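Local coordinates for protein Bm4233, isoform b (Brugia malayi, PDB 6ANY) that probably binds sterols as a secreted venom allergen-like protein of the CAP superfamily and is a vaccine candidate for lymphatic filariasis, at residues Met138-Thr143 with Leu173-Tyr178. Sequence-based numbering, arbitrary orientation.
With NAG (2-acetamido-2-deoxy-beta-D-glucopyranose), chain C; NAG (2-acetamido-2-deoxy-beta-D-glucopyranose), chain B.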
loop_
_atom_site.group_PDB
_atom_site.type_symbol
_atom_site.label_atom_id
_atom_site.label_comp_id
_atom_site.label_asym_id
_atom_site.label_seq_id
_atom_site.Cartn_x
_atom_site.Cartn_y
_atom_site.Cartn_z
ATOM N N MET A 138 0.457 0.855 -3.619
ATOM C CA MET A 138 1.388 0.686 -2.496
ATOM C C MET A 138 2.682 1.422 -2.800
ATOM O O MET A 138 3.392 1.819 -1.891
ATOM C CB MET A 138 1.765 -0.808 -2.241
ATOM C CG MET A 138 0.671 -1.690 -1.703
ATOM S SD MET A 138 1.198 -3.343 -1.376
ATOM C CE MET A 138 2.329 -3.170 0.033
ATOM N N ALA A 139 3.042 1.497 -4.087
ATOM C CA ALA A 139 4.267 2.185 -4.499
ATOM C C ALA A 139 4.137 3.675 -4.852
ATOM O O ALA A 139 5.097 4.259 -5.276
ATOM C CB ALA A 139 4.870 1.435 -5.639
ATOM N N TRP A 140 2.961 4.274 -4.699
ATOM C CA TRP A 140 2.673 5.574 -5.296
ATOM C C TRP A 140 3.388 6.641 -4.475
ATOM O O TRP A 140 3.121 6.821 -3.305
ATOM C CB TRP A 140 1.187 5.812 -5.305
ATOM C CG TRP A 140 0.752 6.885 -6.169
ATOM C CD1 TRP A 140 0.384 8.128 -5.799
ATOM C CD2 TRP A 140 0.542 6.783 -7.577
ATOM N NE1 TRP A 140 -0.019 8.853 -6.921
ATOM C CE2 TRP A 140 0.083 8.040 -8.027
ATOM C CE3 TRP A 140 0.768 5.767 -8.511
ATOM C CZ2 TRP A 140 -0.133 8.326 -9.400
ATOM C CZ3 TRP A 140 0.493 6.007 -9.846
ATOM C CH2 TRP A 140 0.040 7.297 -10.288
ATOM N N GLY A 141 4.363 7.288 -5.093
ATOM C CA GLY A 141 5.194 8.273 -4.387
ATOM C C GLY A 141 4.457 9.369 -3.707
ATOM O O GLY A 141 4.761 9.720 -2.578
ATOM N N LYS A 142 3.450 9.887 -4.374
ATOM C CA LYS A 142 2.608 10.906 -3.753
ATOM C C LYS A 142 1.692 10.479 -2.559
ATOM O O LYS A 142 1.311 11.349 -1.756
ATOM C CB LYS A 142 1.797 11.672 -4.792
ATOM C CG LYS A 142 2.632 12.661 -5.607
ATOM C CD LYS A 142 1.758 13.172 -6.783
ATOM C CE LYS A 142 2.587 13.742 -7.955
ATOM N NZ LYS A 142 2.831 15.165 -7.613
ATOM N N THR A 143 1.354 9.207 -2.441
ATOM C CA THR A 143 0.516 8.733 -1.338
ATOM C C THR A 143 1.350 8.812 -0.064
ATOM O O THR A 143 2.519 8.456 -0.104
ATOM C CB THR A 143 0.071 7.269 -1.590
ATOM O OG1 THR A 143 -0.738 7.220 -2.786
ATOM C CG2 THR A 143 -0.706 6.736 -0.417
ATOM N N LEU A 173 -3.948 8.027 -14.230
ATOM C CA LEU A 173 -3.355 7.646 -15.494
ATOM C C LEU A 173 -2.547 8.785 -16.063
ATOM O O LEU A 173 -2.885 9.986 -15.903
ATOM C CB LEU A 173 -4.404 7.175 -16.534
ATOM C CG LEU A 173 -5.125 5.843 -16.198
ATOM C CD1 LEU A 173 -6.335 5.522 -17.103
ATOM C CD2 LEU A 173 -4.138 4.699 -16.214
ATOM N N LYS A 174 -1.430 8.404 -16.647
ATOM C CA LYS A 174 -0.519 9.320 -17.330
ATOM C C LYS A 174 0.336 10.107 -16.368
ATOM O O LYS A 174 1.070 10.978 -16.790
ATOM C CB LYS A 174 -1.238 10.258 -18.335
ATOM C CG LYS A 174 -2.027 9.492 -19.373
ATOM C CD LYS A 174 -2.470 10.407 -20.518
ATOM C CE LYS A 174 -3.960 10.399 -20.826
ATOM N NZ LYS A 174 -4.462 11.803 -20.993
ATOM N N GLU A 175 0.277 9.775 -15.078
ATOM C CA GLU A 175 1.235 10.280 -14.106
ATOM C C GLU A 175 2.225 9.191 -13.804
ATOM O O GLU A 175 1.930 7.984 -13.976
ATOM C CB GLU A 175 0.542 10.655 -12.833
ATOM C CG GLU A 175 -0.344 11.863 -12.920
ATOM C CD GLU A 175 -0.895 12.248 -11.565
ATOM O OE1 GLU A 175 -0.356 11.768 -10.506
ATOM O OE2 GLU A 175 -1.835 13.081 -11.538
ATOM N N LEU A 176 3.397 9.590 -13.338
ATOM C CA LEU A 176 4.425 8.615 -12.944
ATOM C C LEU A 176 4.032 7.977 -11.616
ATOM O O LEU A 176 3.505 8.663 -10.750
ATOM C CB LEU A 176 5.803 9.289 -12.777
ATOM C CG LEU A 176 6.331 10.068 -14.006
ATOM C CD1 LEU A 176 7.676 10.691 -13.632
ATOM C CD2 LEU A 176 6.440 9.215 -15.281
ATOM N N ILE A 177 4.405 6.739 -11.421
ATOM C CA ILE A 177 4.129 6.022 -10.179
ATOM C C ILE A 177 4.951 6.660 -9.039
ATOM O O ILE A 177 4.437 6.964 -7.945
ATOM C CB ILE A 177 4.477 4.540 -10.336
ATOM C CG1 ILE A 177 3.564 3.925 -11.428
ATOM C CG2 ILE A 177 4.340 3.802 -8.976
ATOM C CD1 ILE A 177 4.148 2.711 -12.067
ATOM N N TYR A 178 6.224 6.887 -9.341
ATOM C CA TYR A 178 7.097 7.666 -8.489
ATOM C C TYR A 178 8.151 8.389 -9.324
ATOM O O TYR A 178 8.376 8.028 -10.436
ATOM C CB TYR A 178 7.762 6.792 -7.413
ATOM C CG TYR A 178 8.632 5.650 -7.899
ATOM C CD1 TYR A 178 8.079 4.409 -8.162
ATOM C CD2 TYR A 178 10.026 5.791 -8.021
ATOM C CE1 TYR A 178 8.845 3.349 -8.587
ATOM C CE2 TYR A 178 10.833 4.731 -8.471
ATOM C CZ TYR A 178 10.237 3.498 -8.771
ATOM O OH TYR A 178 10.998 2.407 -9.206
HETATM C C1 NAG C . 2.962 9.371 -20.075
HETATM C C2 NAG C . 3.262 10.841 -19.862
HETATM C C3 NAG C . 2.261 11.677 -20.657
HETATM C C4 NAG C . 2.156 11.186 -22.107
HETATM C C5 NAG C . 1.943 9.668 -22.146
HETATM C C6 NAG C . 1.919 9.080 -23.553
HETATM C C7 NAG C . 4.308 11.592 -17.795
HETATM C C8 NAG C . 4.083 12.038 -16.385
HETATM N N2 NAG C . 3.240 11.128 -18.437
HETATM O O3 NAG C . 2.661 13.049 -20.650
HETATM O O4 NAG C . 1.070 11.867 -22.765
HETATM O O5 NAG C . 2.992 9.024 -21.441
HETATM O O6 NAG C . 3.019 9.601 -24.303
HETATM O O7 NAG C . 5.404 11.653 -18.317
HETATM C C1 NAG B . 1.457 12.405 -24.048
HETATM C C2 NAG B . 0.230 12.456 -24.952
HETATM C C3 NAG B . 0.595 12.978 -26.334
HETATM C C4 NAG B . 1.244 14.349 -26.165
HETATM C C5 NAG B . 2.451 14.168 -25.241
HETATM C C6 NAG B . 3.254 15.450 -25.076
HETATM C C7 NAG B . -1.690 10.998 -24.867
HETATM C C8 NAG B . -2.341 9.979 -25.755
HETATM N N2 NAG B . -0.386 11.151 -25.049
HETATM O O3 NAG B . -0.575 13.012 -27.165
HETATM O O4 NAG B . 1.683 14.877 -27.423
HETATM O O5 NAG B . 2.020 13.708 -23.961
HETATM O O6 NAG B . 4.148 15.295 -23.974
HETATM O O7 NAG B . -2.313 11.645 -24.039
HETATM O O HOH W 1 -1.378 11.602 -7.522
HETATM O O HOH W 2 3.573 9.446 -7.368
#
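Trp140 lies across the loop that carries Glu175, Leu176 and Ile177, and the tight part of the contact gathers around its indole. A chi1 of -165° sets CG anti to the backbone N; the CB points away from the 173-178 loop, yet the far end of the indole approaches it. Over one face sit the carbonyl oxygens of Leu176 and Ile177, both offset toward the rim; Leu176 O lies 3.8 Å from Trp140 CH2. Trp140 CZ3 stands 4.0 Å from Ile177 CG1, the two side chains crossing at about a right angle, while Ile177 CG2 packs against Ala139 CB.

Ile177 O also joins the backbones. It accepts a nearly straight hydrogen bond from Gly141 N (2.9 Å, 165° at the hydrogen), lying in the carbonyl plane, and a CA-H...O contact from Trp140 CA. Both donors belong to the type I turn Trp140-Thr143. A water above the indole face accepts from Lys142 N and donates to the same oxygen.

On the more exposed side, the polar link between Trp140 and Glu175 runs through water. Glu175 OE1 stands at the indole edge, 3.6 Å from Trp140 CZ2, and a water in the ring plane accepts from Trp140 NE1 and donates to this oxygen. Lys142 NZ remains 5.5 Å from Glu175 OE1, too far for a salt bridge. Farther along, Lys174 O accepts a hydrogen bond from N2 of NAG (chain C), part of an attached glycan.

The contact ties the loop between helix 133-138 and strand 145-153 to the one leading into strand 179-180; helices 10-28 (Leu27) and 99-108 (Trp108) pack on Ala139, and Leu123 touches Trp140.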